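Local coordinates for protein NAD(P)H dehydrogenase (quinone) (Mycobacterium tuberculosis, PDB 1XDI) that transfers electrons from NADH or NADPH to quinones such as menadione, using a bound FAD as its cofactor, at residues Y15-T23 against I101-V110; V192-E203 against A353-E361. All coordinates share one frame; numbering follows the deposited sequence.

In the fold
Both interactions are largely buried, yet they differ in place and chemistry. Interaction 1, centred about 22 Å from the centre of the chain, packs two helices of the Rossmann-type FAD-binding fold on each other; its contacts are mostly between apolar side chains, with the Gln104 amide against Leu19 and with Thr23 and Met108 at the exposed end. Interaction 2 is nearer that centre, about 12 Å from it, and joins a helix of the nucleotide-disulphide oxidoreductase region to an outermost strand, within this chain, of the dimerisation-domain sheet. Its grip is polar, with two carboxylates receiving backbone N-H groups. The contacts share no helix or strand, and their centres are about 32 Å apart, but each also touches the second subunit.

Interaction 1 of 2, residues Y15-T23 against I101-V110; sequences YEAALVAAT and ITAQLLSMGV
Tyr15 and Ile101 meet where two helices of the Rossmann-type FAD-binding fold pack together: helix 12-24, which follows the glycine-rich turn, and helix 83-107, which leads to strand 111-114. The short helical segments run in nearly the same direction, 29° apart, with an axis separation of 10.3 Å. Tyr15 can be followed outward. Its CB lies beside both Ile101 CG2, at 4.1 Å, and Leu105 CD1. With chi1 at 89°, CG sits between the backbone N and the carbonyl carbon, and the ring stands across the Ile101 side chain. Ile101 CG2 sits over the middle of the ring, 3.5 Å from the centroid and only 9° off the normal, a CH-pi contact over the face in which CG and CD1 are the closest ring atoms. Farther along, CE2, CZ and finally OH meet the other end of the same isoleucine, with OH 3.6 Å from Ile101 CD1. Ile39, in the loop that follows strand 29-35, packs against both side chains.

One turn on, Leu19 crosses Leu105 at about a right angle, methyl against methyl, while its CD2 lies beside the amide of Gln104; Arg463 of the second subunit packs on that glutamine. At the far end Ala22 CB is 3.7 Å from Val110 CG2, and Val110 also touches Val33 of strand 29-35. Thr23 OG1 lies 3.7 Å from Met108 SD at the exposed end. Helix 83-107 is closed by a Schellman motif: Gly109 adopts a positive phi, and Val110 N donates to Leu105 O at 2.9 Å.

Interaction 2 of 2, residues V192-E203 against A353-E361; sequences VTGAEFVDAYTE and AATVFTRPE. With FAD (flavin-adenine dinucleotide), chain C.
Glu196 OE2 lies at the edge of the Phe357 ring, close to its plane, while Thr355 OG1 sits 3.2 Å above one face, displaced to the rim. Flavin O4 approaches the ring obliquely, 3.5 Å from Phe357 CE2. The Arg359 guanidinium has Glu203 CG over one face, offset toward the rim, and Ala200 CA at its edge, 3.2 Å from Arg359 NH2. Its plane is nearly parallel to the Asp199 carboxylate (14°), but Asp199 OD1 comes in obliquely and makes its salt bridge through Arg359 NH2 alone, at 3.1 Å.

Both carboxylates also hold the loop backbone. Phe357 N donates to Glu196 OE2 over 2.8 Å in a nearly straight bond (170°), meeting the oxygen from above the carboxylate plane. Arg359 N reaches Asp199 OD2 at 2.7 Å on the syn side, but tilted well out of the carboxylate plane; Asp199 CG lies anti to the backbone N, which carries the carboxylate out to the loop. Helix 192-203 starts within a GxGxxG-like turn (Gly194), consistent with the NAD(P)H-binding Rossmann fold of this family, and strand 353-356 is outermost, within this chain, in the dimerisation-domain sheet. Glu196 OE1 pairs with Lys52, an FAD-binding residue, resembling the lysine-glutamate pair in glutathione reductase. Asp199 OD1 and Glu203 OE2 both form salt bridges with Arg236, while Glu203 OE1 is hydrogen-bonded to Thr62 OG1.

Phe357 is the centre of an inverse gamma turn, with a weak Thr358 N to Val356 O bond. Thr358 OG1 donates to Pro360 O at 2.9 Å, across the cis peptide bond preceding the proline.

Interaction 1 of 2, residues Y15-T23 against I101-V110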
loop_
_atom_site.group_PDB
_atom_site.type_symbol
_atom_site.label_atom_id
_atom_site.label_comp_id
_atom_site.label_asym_id
_atom_site.label_seq_id
_atom_site.Cartn_x
_atom_site.Cartn_y
_atom_site.Cartn_z
ATOM N N TYR A 15 -2.447 -29.352 -13.414
ATOM C CA TYR A 15 -3.053 -28.696 -14.541
ATOM C C TYR A 15 -3.043 -27.246 -14.423
ATOM O O TYR A 15 -3.293 -26.558 -15.388
ATOM C CB TYR A 15 -4.504 -29.131 -14.795
ATOM C CG TYR A 15 -5.641 -28.373 -14.079
ATOM C CD1 TYR A 15 -5.878 -26.995 -14.269
ATOM C CD2 TYR A 15 -6.549 -29.067 -13.270
ATOM C CE1 TYR A 15 -6.984 -26.342 -13.684
ATOM C CE2 TYR A 15 -7.645 -28.409 -12.675
ATOM C CZ TYR A 15 -7.852 -27.056 -12.886
ATOM O OH TYR A 15 -8.926 -26.470 -12.244
ATOM N N GLU A 16 -2.664 -26.722 -13.293
ATOM C CA GLU A 16 -2.834 -25.347 -13.234
ATOM C C GLU A 16 -1.593 -24.711 -12.993
ATOM O O GLU A 16 -1.433 -23.529 -12.679
ATOM C CB GLU A 16 -3.810 -25.013 -12.174
ATOM C CG GLU A 16 -4.343 -23.644 -12.407
ATOM C CD GLU A 16 -5.807 -23.547 -12.072
ATOM O OE1 GLU A 16 -6.319 -24.422 -11.363
ATOM O OE2 GLU A 16 -6.454 -22.583 -12.514
ATOM N N ALA A 17 -0.557 -25.537 -13.229
ATOM C CA ALA A 17 0.854 -25.180 -13.163
ATOM C C ALA A 17 1.184 -25.153 -14.657
ATOM O O ALA A 17 1.972 -24.331 -15.140
ATOM C CB ALA A 17 1.675 -26.265 -12.467
ATOM N N ALA A 18 0.542 -26.064 -15.389
ATOM C CA ALA A 18 0.719 -26.173 -16.830
ATOM C C ALA A 18 0.078 -24.964 -17.469
ATOM O O ALA A 18 0.627 -24.348 -18.373
ATOM C CB ALA A 18 0.061 -27.447 -17.349
ATOM N N LEU A 19 -1.102 -24.636 -16.974
ATOM C CA LEU A 19 -1.861 -23.512 -17.489
ATOM C C LEU A 19 -1.020 -22.267 -17.440
ATOM O O LEU A 19 -0.922 -21.575 -18.427
ATOM C CB LEU A 19 -3.126 -23.304 -16.663
ATOM C CG LEU A 19 -4.404 -23.138 -17.479
ATOM C CD1 LEU A 19 -4.393 -24.093 -18.655
ATOM C CD2 LEU A 19 -5.602 -23.451 -16.623
ATOM N N VAL A 20 -0.420 -21.999 -16.274
ATOM C CA VAL A 20 0.429 -20.822 -16.044
ATOM C C VAL A 20 1.630 -20.910 -16.918
ATOM O O VAL A 20 2.058 -19.909 -17.446
ATOM C CB VAL A 20 0.913 -20.688 -14.520
ATOM C CG1 VAL A 20 2.350 -20.086 -14.440
ATOM C CG2 VAL A 20 -0.070 -19.812 -13.722
ATOM N N ALA A 21 2.165 -22.118 -17.063
ATOM C CA ALA A 21 3.353 -22.363 -17.883
ATOM C C ALA A 21 3.172 -21.988 -19.318
ATOM O O ALA A 21 3.865 -21.129 -19.830
ATOM C CB ALA A 21 3.744 -23.814 -17.809
ATOM N N ALA A 22 2.235 -22.666 -19.970
ATOM C CA ALA A 22 1.900 -22.426 -21.376
ATOM C C ALA A 22 1.270 -21.058 -21.678
ATOM O O ALA A 22 1.403 -20.568 -22.790
ATOM C CB ALA A 22 0.954 -23.498 -21.850
ATOM N N THR A 23 0.580 -20.450 -20.711
ATOM C CA THR A 23 -0.094 -19.186 -20.964
ATOM C C THR A 23 0.846 -18.016 -20.947
ATOM O O THR A 23 0.740 -17.129 -21.792
ATOM C CB THR A 23 -1.286 -18.923 -19.964
ATOM O OG1 THR A 23 -2.442 -19.726 -20.335
ATOM C CG2 THR A 23 -1.652 -17.420 -19.934
ATOM N N ILE A 101 -11.502 -28.447 -18.564
ATOM C CA ILE A 101 -10.065 -28.278 -18.314
ATOM C C ILE A 101 -9.158 -28.939 -19.363
ATOM O O ILE A 101 -8.105 -28.388 -19.784
ATOM C CB ILE A 101 -9.666 -28.843 -16.926
ATOM C CG1 ILE A 101 -10.612 -28.302 -15.861
ATOM C CG2 ILE A 101 -8.204 -28.427 -16.532
ATOM C CD1 ILE A 101 -10.300 -28.917 -14.549
ATOM N N THR A 102 -9.549 -30.129 -19.788
ATOM C CA THR A 102 -8.726 -30.786 -20.780
ATOM C C THR A 102 -8.699 -29.914 -22.020
ATOM O O THR A 102 -7.632 -29.655 -22.572
ATOM C CB THR A 102 -9.277 -32.149 -21.155
ATOM O OG1 THR A 102 -9.694 -32.814 -19.959
ATOM C CG2 THR A 102 -8.200 -32.977 -21.846
ATOM N N ALA A 103 -9.870 -29.431 -22.426
ATOM C CA ALA A 103 -9.963 -28.632 -23.628
ATOM C C ALA A 103 -9.108 -27.348 -23.531
ATOM O O ALA A 103 -8.445 -26.933 -24.487
ATOM C CB ALA A 103 -11.437 -28.321 -23.921
ATOM N N GLN A 104 -9.079 -26.745 -22.356
ATOM C CA GLN A 104 -8.301 -25.537 -22.207
ATOM C C GLN A 104 -6.813 -25.853 -22.356
ATOM O O GLN A 104 -6.114 -25.145 -23.098
ATOM C CB GLN A 104 -8.569 -24.951 -20.851
ATOM C CG GLN A 104 -8.293 -23.488 -20.689
ATOM C CD GLN A 104 -8.324 -23.088 -19.213
ATOM O OE1 GLN A 104 -9.029 -23.709 -18.389
ATOM N NE2 GLN A 104 -7.577 -22.056 -18.879
ATOM N N LEU A 105 -6.339 -26.897 -21.658
ATOM C CA LEU A 105 -4.939 -27.304 -21.726
ATOM C C LEU A 105 -4.588 -27.582 -23.168
ATOM O O LEU A 105 -3.604 -27.061 -23.690
ATOM C CB LEU A 105 -4.680 -28.595 -20.942
ATOM C CG LEU A 105 -4.812 -28.681 -19.421
ATOM C CD1 LEU A 105 -4.255 -30.028 -18.934
ATOM C CD2 LEU A 105 -4.076 -27.525 -18.757
ATOM N N LEU A 106 -5.420 -28.410 -23.805
ATOM C CA LEU A 106 -5.248 -28.856 -25.183
ATOM C C LEU A 106 -5.195 -27.768 -26.241
ATOM O O LEU A 106 -4.399 -27.842 -27.172
ATOM C CB LEU A 106 -6.348 -29.863 -25.516
ATOM C CG LEU A 106 -5.947 -31.342 -25.742
ATOM C CD1 LEU A 106 -4.852 -31.881 -24.828
ATOM C CD2 LEU A 106 -7.166 -32.119 -25.553
ATOM N N SER A 107 -6.023 -26.744 -26.102
ATOM C CA SER A 107 -6.049 -25.663 -27.087
ATOM C C SER A 107 -4.974 -24.670 -26.741
ATOM O O SER A 107 -4.657 -23.785 -27.552
ATOM C CB SER A 107 -7.383 -24.936 -27.058
ATOM O OG SER A 107 -7.447 -24.172 -25.872
ATOM N N MET A 108 -4.436 -24.783 -25.528
ATOM C CA MET A 108 -3.384 -23.870 -25.122
ATOM C C MET A 108 -2.054 -24.493 -25.567
ATOM O O MET A 108 -0.950 -23.961 -25.332
ATOM C CB MET A 108 -3.423 -23.632 -23.607
ATOM C CG MET A 108 -2.990 -22.223 -23.204
ATOM S SD MET A 108 -4.345 -20.977 -23.257
ATOM C CE MET A 108 -4.824 -20.865 -25.101
ATOM N N GLY A 109 -2.183 -25.649 -26.209
ATOM C CA GLY A 109 -1.026 -26.332 -26.744
ATOM C C GLY A 109 -0.304 -27.216 -25.760
ATOM O O GLY A 109 0.864 -27.552 -25.944
ATOM N N VAL A 110 -0.976 -27.585 -24.688
ATOM C CA VAL A 110 -0.336 -28.455 -23.726
ATOM C C VAL A 110 -0.519 -29.873 -24.244
ATOM O O VAL A 110 -1.597 -30.220 -24.700
ATOM C CB VAL A 110 -0.989 -28.261 -22.334
ATOM C CG1 VAL A 110 -0.516 -29.304 -21.361
ATOM C CG2 VAL A 110 -0.637 -26.876 -21.809
#

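Interaction 2 of 2, residues V192-E203 against A353-E361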
loop_
_atom_site.group_PDB
_atom_site.type_symbol
_atom_site.label_atom_id
_atom_site.label_comp_id
_atom_site.label_asym_id
_atom_site.label_seq_id
_atom_site.Cartn_x
_atom_site.Cartn_y
_atom_site.Cartn_z
ATOM N N VAL A 192 -13.217 -32.973 8.659
ATOM C CA VAL A 192 -13.947 -32.111 7.756
ATOM C C VAL A 192 -14.706 -32.887 6.730
ATOM O O VAL A 192 -15.856 -32.539 6.409
ATOM C CB VAL A 192 -13.014 -31.122 7.019
ATOM C CG1 VAL A 192 -13.806 -30.265 6.070
ATOM C CG2 VAL A 192 -12.284 -30.255 8.055
ATOM N N THR A 193 -14.095 -33.944 6.197
ATOM C CA THR A 193 -14.820 -34.680 5.185
ATOM C C THR A 193 -15.823 -35.659 5.776
ATOM O O THR A 193 -16.719 -36.100 5.081
ATOM C CB THR A 193 -13.884 -35.320 4.093
ATOM O OG1 THR A 193 -14.063 -36.730 4.052
ATOM C CG2 THR A 193 -12.454 -34.984 4.339
ATOM N N GLY A 194 -15.714 -35.999 7.054
ATOM C CA GLY A 194 -16.757 -36.833 7.605
ATOM C C GLY A 194 -17.850 -35.836 7.988
ATOM O O GLY A 194 -19.063 -36.073 7.809
ATOM N N ALA A 195 -17.430 -34.678 8.498
ATOM C CA ALA A 195 -18.409 -33.713 8.932
ATOM C C ALA A 195 -19.340 -33.322 7.844
ATOM O O ALA A 195 -20.559 -33.237 8.069
ATOM C CB ALA A 195 -17.744 -32.484 9.506
ATOM N N GLU A 196 -18.773 -33.091 6.660
ATOM C CA GLU A 196 -19.571 -32.658 5.517
ATOM C C GLU A 196 -20.633 -33.689 5.074
ATOM O O GLU A 196 -21.798 -33.319 4.816
ATOM C CB GLU A 196 -18.658 -32.282 4.339
ATOM C CG GLU A 196 -17.808 -31.012 4.492
ATOM C CD GLU A 196 -16.827 -30.781 3.301
ATOM O OE1 GLU A 196 -16.724 -31.687 2.420
ATOM O OE2 GLU A 196 -16.149 -29.722 3.245
ATOM N N PHE A 197 -20.256 -34.963 5.021
ATOM C CA PHE A 197 -21.172 -36.023 4.600
ATOM C C PHE A 197 -22.228 -36.327 5.658
ATOM O O PHE A 197 -23.376 -36.588 5.316
ATOM C CB PHE A 197 -20.392 -37.304 4.221
ATOM C CG PHE A 197 -19.757 -37.243 2.848
ATOM C CD1 PHE A 197 -20.529 -37.051 1.708
ATOM C CD2 PHE A 197 -18.402 -37.383 2.690
ATOM C CE1 PHE A 197 -19.948 -37.009 0.423
ATOM C CE2 PHE A 197 -17.804 -37.345 1.423
ATOM C CZ PHE A 197 -18.583 -37.156 0.283
ATOM N N VAL A 198 -21.858 -36.293 6.939
ATOM C CA VAL A 198 -22.824 -36.530 7.970
ATOM C C VAL A 198 -23.907 -35.462 7.730
ATOM O O VAL A 198 -25.114 -35.758 7.717
ATOM C CB VAL A 198 -22.185 -36.323 9.344
ATOM C CG1 VAL A 198 -23.276 -36.023 10.422
ATOM C CG2 VAL A 198 -21.321 -37.517 9.698
ATOM N N ASP A 199 -23.482 -34.214 7.537
ATOM C CA ASP A 199 -24.430 -33.149 7.327
ATOM C C ASP A 199 -25.263 -33.419 6.078
ATOM O O ASP A 199 -26.484 -33.348 6.098
ATOM C CB ASP A 199 -23.662 -31.855 7.209
ATOM C CG ASP A 199 -24.564 -30.621 7.137
ATOM O OD1 ASP A 199 -25.679 -30.652 6.551
ATOM O OD2 ASP A 199 -24.118 -29.562 7.624
ATOM N N ALA A 200 -24.612 -33.714 4.961
ATOM C CA ALA A 200 -25.359 -33.994 3.719
ATOM C C ALA A 200 -26.395 -35.140 3.886
ATOM O O ALA A 200 -27.560 -34.973 3.551
ATOM C CB ALA A 200 -24.364 -34.327 2.554
ATOM N N TYR A 201 -25.974 -36.296 4.394
ATOM C CA TYR A 201 -26.914 -37.403 4.586
ATOM C C TYR A 201 -28.056 -37.109 5.613
ATOM O O TYR A 201 -29.181 -37.528 5.412
ATOM C CB TYR A 201 -26.125 -38.704 4.887
ATOM C CG TYR A 201 -25.507 -39.323 3.609
ATOM C CD1 TYR A 201 -26.331 -39.884 2.625
ATOM C CD2 TYR A 201 -24.102 -39.348 3.367
ATOM C CE1 TYR A 201 -25.789 -40.474 1.445
ATOM C CE2 TYR A 201 -23.542 -39.926 2.144
ATOM C CZ TYR A 201 -24.405 -40.504 1.198
ATOM O OH TYR A 201 -23.960 -41.216 0.049
ATOM N N THR A 202 -27.788 -36.361 6.672
ATOM C CA THR A 202 -28.805 -35.996 7.670
ATOM C C THR A 202 -29.876 -35.144 6.958
ATOM O O THR A 202 -31.038 -35.136 7.315
ATOM C CB THR A 202 -28.137 -35.130 8.822
ATOM O OG1 THR A 202 -27.291 -35.970 9.620
ATOM C CG2 THR A 202 -29.196 -34.361 9.672
ATOM N N GLU A 203 -29.468 -34.407 5.939
ATOM C CA GLU A 203 -30.391 -33.553 5.216
ATOM C C GLU A 203 -31.235 -34.356 4.244
ATOM O O GLU A 203 -32.367 -33.971 3.949
ATOM C CB GLU A 203 -29.617 -32.454 4.496
ATOM C CG GLU A 203 -29.160 -31.353 5.412
ATOM C CD GLU A 203 -30.352 -30.684 6.072
ATOM O OE1 GLU A 203 -31.216 -30.180 5.324
ATOM O OE2 GLU A 203 -30.432 -30.674 7.325
ATOM N N ALA A 353 -7.283 -19.566 2.707
ATOM C CA ALA A 353 -8.677 -19.369 3.150
ATOM C C ALA A 353 -9.243 -20.759 3.046
ATOM O O ALA A 353 -9.028 -21.411 2.041
ATOM C CB ALA A 353 -9.422 -18.459 2.207
ATOM N N ALA A 354 -9.943 -21.246 4.066
ATOM C CA ALA A 354 -10.458 -22.600 3.958
ATOM C C ALA A 354 -11.895 -22.727 4.508
ATOM O O ALA A 354 -12.230 -22.148 5.568
ATOM C CB ALA A 354 -9.511 -23.520 4.680
ATOM N N THR A 355 -12.759 -23.450 3.795
ATOM C CA THR A 355 -14.110 -23.591 4.296
ATOM C C THR A 355 -14.504 -25.041 4.425
ATOM O O THR A 355 -13.988 -25.868 3.695
ATOM C CB THR A 355 -15.149 -22.938 3.387
ATOM O OG1 THR A 355 -15.843 -23.970 2.684
ATOM C CG2 THR A 355 -14.518 -21.971 2.371
ATOM N N VAL A 356 -15.400 -25.336 5.372
ATOM C CA VAL A 356 -15.945 -26.683 5.623
ATOM C C VAL A 356 -17.295 -26.554 4.980
ATOM O O VAL A 356 -18.026 -25.637 5.313
ATOM C CB VAL A 356 -16.251 -26.947 7.139
ATOM C CG1 VAL A 356 -16.994 -28.282 7.302
ATOM C CG2 VAL A 356 -15.012 -26.958 7.952
ATOM N N PHE A 357 -17.646 -27.448 4.075
ATOM C CA PHE A 357 -18.965 -27.307 3.441
ATOM C C PHE A 357 -20.222 -27.954 4.110
ATOM O O PHE A 357 -20.851 -28.849 3.533
ATOM C CB PHE A 357 -18.861 -27.701 1.968
ATOM C CG PHE A 357 -18.194 -26.660 1.112
ATOM C CD1 PHE A 357 -18.922 -25.602 0.599
ATOM C CD2 PHE A 357 -16.822 -26.745 0.812
ATOM C CE1 PHE A 357 -18.291 -24.648 -0.202
ATOM C CE2 PHE A 357 -16.195 -25.789 0.009
ATOM C CZ PHE A 357 -16.936 -24.746 -0.494
ATOM N N THR A 358 -20.581 -27.462 5.309
ATOM C CA THR A 358 -21.747 -27.928 6.078
ATOM C C THR A 358 -22.883 -26.965 5.804
ATOM O O THR A 358 -22.788 -26.135 4.896
ATOM C CB THR A 358 -21.457 -27.835 7.563
ATOM O OG1 THR A 358 -20.360 -26.940 7.739
ATOM C CG2 THR A 358 -21.076 -29.165 8.147
ATOM N N ARG A 359 -23.983 -27.092 6.541
ATOM C CA ARG A 359 -25.033 -26.084 6.397
ATOM C C ARG A 359 -25.278 -25.678 7.841
ATOM O O ARG A 359 -25.716 -26.480 8.683
ATOM C CB ARG A 359 -26.310 -26.591 5.699
ATOM C CG ARG A 359 -26.371 -26.166 4.178
ATOM C CD ARG A 359 -26.882 -27.267 3.167
ATOM N NE ARG A 359 -26.260 -28.555 3.484
ATOM C CZ ARG A 359 -26.745 -29.740 3.137
ATOM N NH1 ARG A 359 -27.878 -29.783 2.437
ATOM N NH2 ARG A 359 -26.124 -30.869 3.516
ATOM N N PRO A 360 -24.841 -24.454 8.191
ATOM C CA PRO A 360 -24.149 -23.474 7.341
ATOM C C PRO A 360 -22.686 -23.772 7.056
ATOM O O PRO A 360 -22.085 -24.657 7.659
ATOM C CB PRO A 360 -24.259 -22.194 8.143
ATOM C CG PRO A 360 -24.256 -22.713 9.588
ATOM C CD PRO A 360 -25.227 -23.836 9.476
ATOM N N GLU A 361 -22.119 -22.985 6.136
ATOM C CA GLU A 361 -20.726 -23.066 5.757
ATOM C C GLU A 361 -19.879 -22.355 6.837
ATOM O O GLU A 361 -20.345 -21.480 7.580
ATOM C CB GLU A 361 -20.517 -22.375 4.396
ATOM C CG GLU A 361 -20.929 -23.186 3.148
ATOM C CD GLU A 361 -20.701 -22.447 1.796
ATOM O OE1 GLU A 361 -19.902 -21.477 1.757
ATOM O OE2 GLU A 361 -21.303 -22.854 0.768
HETATM P PA FAD C . -5.093 -34.780 -7.148
HETATM O O1A FAD C . -5.359 -35.858 -6.105
HETATM O O2A FAD C . -6.253 -33.836 -7.460
HETATM O O5B FAD C . -4.670 -35.543 -8.398
HETATM C C5B FAD C . -3.347 -35.926 -8.782
HETATM C C4B FAD C . -3.684 -36.758 -10.000
HETATM O O4B FAD C . -2.534 -37.245 -10.643
HETATM C C3B FAD C . -4.625 -38.064 -9.802
HETATM O O3B FAD C . -6.009 -37.826 -10.061
HETATM C C2B FAD C . -4.061 -39.090 -10.667
HETATM O O2B FAD C . -4.744 -39.428 -11.877
HETATM C C1B FAD C . -2.685 -38.601 -11.045
HETATM N N9A FAD C . -1.580 -39.397 -10.686
HETATM C C8A FAD C . -1.210 -40.073 -9.541
HETATM N N7A FAD C . -0.079 -40.721 -9.654
HETATM C C5A FAD C . 0.326 -40.468 -10.932
HETATM C C6A FAD C . 1.434 -40.856 -11.704
HETATM N N6A FAD C . 2.389 -41.633 -11.236
HETATM N N1A FAD C . 1.515 -40.397 -13.003
HETATM C C2A FAD C . 0.571 -39.602 -13.530
HETATM N N3A FAD C . -0.553 -39.173 -12.840
HETATM C C4A FAD C . -0.542 -39.708 -11.510
HETATM N N1 FAD C . -10.032 -29.141 -1.335
HETATM C C2 FAD C . -10.565 -27.885 -1.431
HETATM O O2 FAD C . -9.856 -26.897 -1.698
HETATM N N3 FAD C . -11.916 -27.722 -1.226
HETATM C C4 FAD C . -12.811 -28.714 -0.938
HETATM O O4 FAD C . -13.999 -28.433 -0.783
HETATM C C4X FAD C . -12.286 -29.934 -0.842
HETATM N N5 FAD C . -13.203 -30.984 -0.552
HETATM C C5X FAD C . -12.648 -32.285 -0.454
HETATM C C6 FAD C . -13.483 -33.392 -0.190
HETATM C C7 FAD C . -12.985 -34.718 -0.078
HETATM C C7M FAD C . -13.954 -35.893 0.203
HETATM C C8 FAD C . -11.581 -34.914 -0.223
HETATM C C8M FAD C . -10.934 -36.284 -0.102
HETATM C C9 FAD C . -10.745 -33.870 -0.497
HETATM C C9A FAD C . -11.219 -32.570 -0.639
HETATM N N10 FAD C . -10.372 -31.401 -0.947
HETATM C C10 FAD C . -10.892 -30.142 -1.051
HETATM C "C1'" FAD C . -9.001 -31.668 -1.165
HETATM C "C2'" FAD C . -8.529 -31.495 -2.579
HETATM O "O2'" FAD C . -9.360 -32.332 -3.457
HETATM C "C3'" FAD C . -7.087 -31.877 -2.759
HETATM O "O3'" FAD C . -6.299 -30.954 -2.053
HETATM C "C4'" FAD C . -6.568 -31.792 -4.181
HETATM O "O4'" FAD C . -7.395 -32.808 -4.865
HETATM C "C5'" FAD C . -5.216 -32.242 -4.444
HETATM O "O5'" FAD C . -4.901 -31.976 -5.803
HETATM P P FAD C . -3.600 -32.470 -6.510
HETATM O O1P FAD C . -3.648 -31.880 -7.797
HETATM O O2P FAD C . -2.364 -32.278 -5.720
HETATM O O3P FAD C . -3.879 -33.986 -6.558
#